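Local atomic coordinates of acinetobacter secreted protease CpaA (Acinetobacter nosocomialis M2, PDB entry 6O38), a protein that probably cleaves proteins outside the cell as a zinc metalloprotease, exported by type II secretion with the help of its chaperone CpaB. Residues M116-I130 with T141-D155. Residues are numbered along the deposited sequence; the frame is centred on the assembly and turned at random.
Sequences MQKVLIQDDKWAQTI and TVQVVSTASVSSDID
Trp126 lies between Val150 and the backbone of Gln128: CG1 of Val150 presses on one face near the rim, 3.4 Å from NE1 of Trp126, and Gln128 N sits over the opposite face. Ser151 O comes up to the ring edge, close to its plane. With CG anti to the backbone N (chi1 176°), the indole reaches across to the 147-151 loop. The second flat group here, the Asp123 carboxylate, grips the middle of that loop at Ser149; its OD1 takes Ser149 N at 2.8 Å and Ser149 OG at 3.3 Å, both on the syn side and tilted out of its plane, the hydroxyl further than the amide. Where strand 129-131 pairs with strand 152-154, Thr129 OG1 donates to Asp153 OD1 at 2.9 Å, again syn.

Strands 116-121 and 141-146 run parallel, their axes 4.5 Å apart at closest approach. Lys118 and Gln143 lie alongside each other on one face, while Gln143 NE2 bonds Glu172 weakly. On the other face, Val119 CG2 meets Val142 CG1 at 3.6 Å, and Ile130 CD1 reaches over from strand 129-131 to Val144 CG1 at 3.9 Å. Leu167 closes on Ile121, Val144 and Ile154. Two parallel ladders enclosing this apolar filling fit the StcE-family beta-sandwich domain assigned to both segments.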
# COMPACT_ATOMS: atom_id res chain seq x y z
N MSE A 116 22.09 13.60 -3.74
CA MSE A 116 21.28 14.49 -2.91
C MSE A 116 21.87 15.89 -2.85
O MSE A 116 23.05 16.07 -2.56
CB MSE A 116 21.14 13.91 -1.50
CG MSE A 116 20.30 14.77 -0.57
SE MSE A 116 19.61 13.75 0.93
CE MSE A 116 18.56 12.45 -0.07
N GLN A 117 21.03 16.89 -3.12
CA GLN A 117 21.43 18.28 -3.11
C GLN A 117 20.34 19.11 -2.45
O GLN A 117 19.19 18.67 -2.33
CB GLN A 117 21.71 18.81 -4.53
CG GLN A 117 22.73 17.99 -5.30
CD GLN A 117 22.98 18.55 -6.69
OE1 GLN A 117 23.20 19.75 -6.87
NE2 GLN A 117 22.93 17.68 -7.69
N LYS A 118 20.70 20.32 -2.02
CA LYS A 118 19.78 21.24 -1.38
C LYS A 118 19.75 22.55 -2.14
O LYS A 118 20.80 23.15 -2.40
CB LYS A 118 20.17 21.49 0.08
CG LYS A 118 19.30 22.52 0.78
CD LYS A 118 19.45 22.43 2.29
CE LYS A 118 19.97 23.74 2.87
NZ LYS A 118 19.40 24.02 4.21
N VAL A 119 18.55 23.00 -2.51
CA VAL A 119 18.34 24.32 -3.08
C VAL A 119 17.75 25.21 -1.99
O VAL A 119 16.63 24.97 -1.53
CB VAL A 119 17.43 24.26 -4.32
CG1 VAL A 119 17.13 25.67 -4.82
CG2 VAL A 119 18.08 23.43 -5.41
N LEU A 120 18.50 26.23 -1.59
CA LEU A 120 18.16 27.05 -0.44
C LEU A 120 17.99 28.50 -0.89
O LEU A 120 18.88 29.06 -1.54
CB LEU A 120 19.25 26.89 0.64
CG LEU A 120 19.33 27.67 1.95
CD1 LEU A 120 20.32 28.81 1.81
CD2 LEU A 120 17.97 28.17 2.44
N ILE A 121 16.85 29.09 -0.54
CA ILE A 121 16.51 30.46 -0.92
C ILE A 121 16.57 31.35 0.31
O ILE A 121 16.01 31.01 1.36
CB ILE A 121 15.11 30.52 -1.57
CG1 ILE A 121 15.09 29.72 -2.87
CG2 ILE A 121 14.70 31.96 -1.82
CD1 ILE A 121 13.76 29.75 -3.58
N GLN A 122 17.25 32.49 0.19
CA GLN A 122 17.42 33.44 1.28
C GLN A 122 17.01 34.84 0.83
O GLN A 122 16.76 35.09 -0.35
CB GLN A 122 18.87 33.47 1.77
CG GLN A 122 19.49 32.12 2.01
CD GLN A 122 20.92 32.22 2.51
OE1 GLN A 122 21.81 32.66 1.79
NE2 GLN A 122 21.14 31.81 3.76
N ASP A 123 16.96 35.75 1.81
CA ASP A 123 16.66 37.15 1.52
C ASP A 123 17.66 37.73 0.53
O ASP A 123 17.28 38.45 -0.39
CB ASP A 123 16.65 37.96 2.82
CG ASP A 123 15.32 37.87 3.55
OD1 ASP A 123 14.32 37.47 2.91
OD2 ASP A 123 15.27 38.21 4.75
N ASP A 124 18.94 37.40 0.70
CA ASP A 124 20.01 37.92 -0.13
C ASP A 124 20.31 37.05 -1.35
O ASP A 124 21.03 37.50 -2.25
CB ASP A 124 21.29 38.09 0.70
CG ASP A 124 21.68 36.81 1.42
OD1 ASP A 124 20.91 35.83 1.37
OD2 ASP A 124 22.76 36.78 2.06
N LYS A 125 19.76 35.84 -1.41
CA LYS A 125 19.90 34.95 -2.57
C LYS A 125 18.49 34.50 -2.96
O LYS A 125 18.01 33.46 -2.51
CB LYS A 125 20.82 33.77 -2.28
CG LYS A 125 22.20 34.16 -1.78
CD LYS A 125 23.08 32.94 -1.59
CE LYS A 125 24.54 33.34 -1.45
NZ LYS A 125 25.41 32.15 -1.40
N TRP A 126 17.84 35.28 -3.83
CA TRP A 126 16.41 35.12 -4.08
C TRP A 126 16.13 35.27 -5.57
O TRP A 126 16.88 35.92 -6.30
CB TRP A 126 15.60 36.15 -3.27
CG TRP A 126 14.12 36.11 -3.54
CD1 TRP A 126 13.19 35.35 -2.90
CD2 TRP A 126 13.41 36.88 -4.52
NE1 TRP A 126 11.94 35.60 -3.42
CE2 TRP A 126 12.05 36.53 -4.42
CE3 TRP A 126 13.79 37.82 -5.48
CZ2 TRP A 126 11.07 37.09 -5.24
CZ3 TRP A 126 12.82 38.38 -6.29
CH2 TRP A 126 11.48 38.01 -6.16
N ALA A 127 15.03 34.66 -6.00
CA ALA A 127 14.52 34.81 -7.35
C ALA A 127 13.01 34.57 -7.33
O ALA A 127 12.52 33.76 -6.53
CB ALA A 127 15.20 33.84 -8.33
N GLN A 128 12.29 35.28 -8.20
CA GLN A 128 10.84 35.16 -8.23
C GLN A 128 10.41 33.73 -8.54
O GLN A 128 9.53 33.17 -7.87
CB GLN A 128 10.25 36.12 -9.26
CG GLN A 128 8.74 36.07 -9.40
CD GLN A 128 8.02 36.67 -8.20
OE1 GLN A 128 8.20 37.85 -7.89
NE2 GLN A 128 7.21 35.86 -7.53
N THR A 129 11.02 33.12 -9.55
CA THR A 129 10.71 31.75 -9.94
C THR A 129 12.00 31.00 -10.20
O THR A 129 12.81 31.43 -11.03
CB THR A 129 9.81 31.71 -11.18
OG1 THR A 129 8.64 32.51 -10.96
CG2 THR A 129 9.40 30.29 -11.50
N ILE A 130 12.21 29.90 -9.49
CA ILE A 130 13.36 29.04 -9.70
C ILE A 130 12.91 27.80 -10.45
O ILE A 130 11.79 27.31 -10.27
CB ILE A 130 14.05 28.66 -8.37
CG1 ILE A 130 13.07 27.97 -7.42
CG2 ILE A 130 14.66 29.89 -7.72
CD1 ILE A 130 13.71 26.93 -6.54
N THR A 141 17.85 13.45 -5.93
CA THR A 141 16.91 13.98 -4.95
C THR A 141 17.36 15.37 -4.54
O THR A 141 18.54 15.58 -4.24
CB THR A 141 16.82 13.06 -3.72
OG1 THR A 141 16.41 11.75 -4.13
CG2 THR A 141 15.81 13.61 -2.72
N VAL A 142 16.42 16.32 -4.53
CA VAL A 142 16.71 17.71 -4.21
C VAL A 142 15.76 18.17 -3.12
O VAL A 142 14.55 17.88 -3.17
CB VAL A 142 16.60 18.61 -5.45
CG1 VAL A 142 16.75 20.07 -5.08
CG2 VAL A 142 17.64 18.21 -6.49
N GLN A 143 16.29 18.89 -2.14
CA GLN A 143 15.49 19.52 -1.10
C GLN A 143 15.42 21.01 -1.38
O GLN A 143 16.45 21.70 -1.37
CB GLN A 143 16.08 19.26 0.29
CG GLN A 143 15.49 20.15 1.38
CD GLN A 143 16.20 20.01 2.71
OE1 GLN A 143 17.43 19.93 2.76
NE2 GLN A 143 15.43 19.97 3.79
N VAL A 144 14.21 21.51 -1.63
CA VAL A 144 13.99 22.93 -1.90
C VAL A 144 13.46 23.57 -0.62
O VAL A 144 12.38 23.20 -0.13
CB VAL A 144 13.02 23.13 -3.07
CG1 VAL A 144 12.95 24.60 -3.46
CG2 VAL A 144 13.44 22.28 -4.26
N VAL A 145 14.21 24.53 -0.09
CA VAL A 145 13.89 25.16 1.19
C VAL A 145 14.14 26.65 1.06
O VAL A 145 15.06 27.08 0.37
CB VAL A 145 14.73 24.54 2.34
CG1 VAL A 145 16.22 24.70 2.07
CG2 VAL A 145 14.35 25.17 3.68
N SER A 146 13.29 27.45 1.71
CA SER A 146 13.40 28.90 1.67
C SER A 146 13.33 29.46 3.09
O SER A 146 12.48 29.04 3.88
CB SER A 146 12.28 29.51 0.81
OG SER A 146 12.30 30.93 0.90
N THR A 147 14.23 30.39 3.39
CA THR A 147 14.18 31.17 4.62
C THR A 147 13.92 32.64 4.35
O THR A 147 13.95 33.45 5.29
CB THR A 147 15.48 31.00 5.41
OG1 THR A 147 16.55 31.67 4.73
CG2 THR A 147 15.83 29.53 5.58
N ALA A 148 13.68 33.01 3.10
CA ALA A 148 13.44 34.40 2.75
C ALA A 148 12.07 34.86 3.24
O ALA A 148 11.16 34.07 3.45
CB ALA A 148 13.55 34.60 1.23
N SER A 149 11.94 36.18 3.41
CA SER A 149 10.69 36.76 3.87
C SER A 149 9.74 37.10 2.73
O SER A 149 8.54 37.24 2.97
CB SER A 149 10.97 38.02 4.70
OG SER A 149 11.61 39.02 3.91
N VAL A 150 10.25 37.24 1.51
CA VAL A 150 9.41 37.42 0.33
C VAL A 150 9.30 36.07 -0.37
O VAL A 150 10.31 35.36 -0.54
CB VAL A 150 9.99 38.50 -0.61
CG1 VAL A 150 9.94 38.05 -2.06
CG2 VAL A 150 9.24 39.81 -0.42
N SER A 151 8.09 35.69 -0.74
CA SER A 151 7.83 34.35 -1.24
C SER A 151 8.26 34.21 -2.70
O SER A 151 8.39 35.19 -3.44
CB SER A 151 6.35 33.99 -1.10
OG SER A 151 5.55 34.76 -1.98
N SER A 152 8.48 32.97 -3.11
CA SER A 152 8.82 32.62 -4.48
C SER A 152 8.12 31.31 -4.82
O SER A 152 7.32 30.79 -4.04
CB SER A 152 10.34 32.54 -4.66
OG SER A 152 10.95 31.89 -3.56
N ASP A 153 8.42 30.76 -6.00
CA ASP A 153 7.79 29.52 -6.43
C ASP A 153 8.71 28.78 -7.39
O ASP A 153 9.73 29.31 -7.85
CB ASP A 153 6.42 29.78 -7.06
CG ASP A 153 6.45 30.87 -8.11
OD1 ASP A 153 7.56 31.24 -8.57
OD2 ASP A 153 5.37 31.37 -8.48
N ILE A 154 8.33 27.55 -7.70
CA ILE A 154 9.10 26.66 -8.57
C ILE A 154 8.40 26.57 -9.92
O ILE A 154 7.18 26.43 -9.98
CB ILE A 154 9.25 25.26 -7.94
CG1 ILE A 154 9.93 25.36 -6.57
CG2 ILE A 154 10.03 24.33 -8.86
CD1 ILE A 154 9.97 24.05 -5.81
N ASP A 155 9.19 26.66 -10.99
CA ASP A 155 8.65 26.44 -12.33
C ASP A 155 8.06 25.04 -12.42
O ASP A 155 8.66 24.06 -11.98
CB ASP A 155 9.74 26.64 -13.38
CG ASP A 155 9.20 26.67 -14.81
OD1 ASP A 155 8.35 25.82 -15.16
OD2 ASP A 155 9.62 27.55 -15.59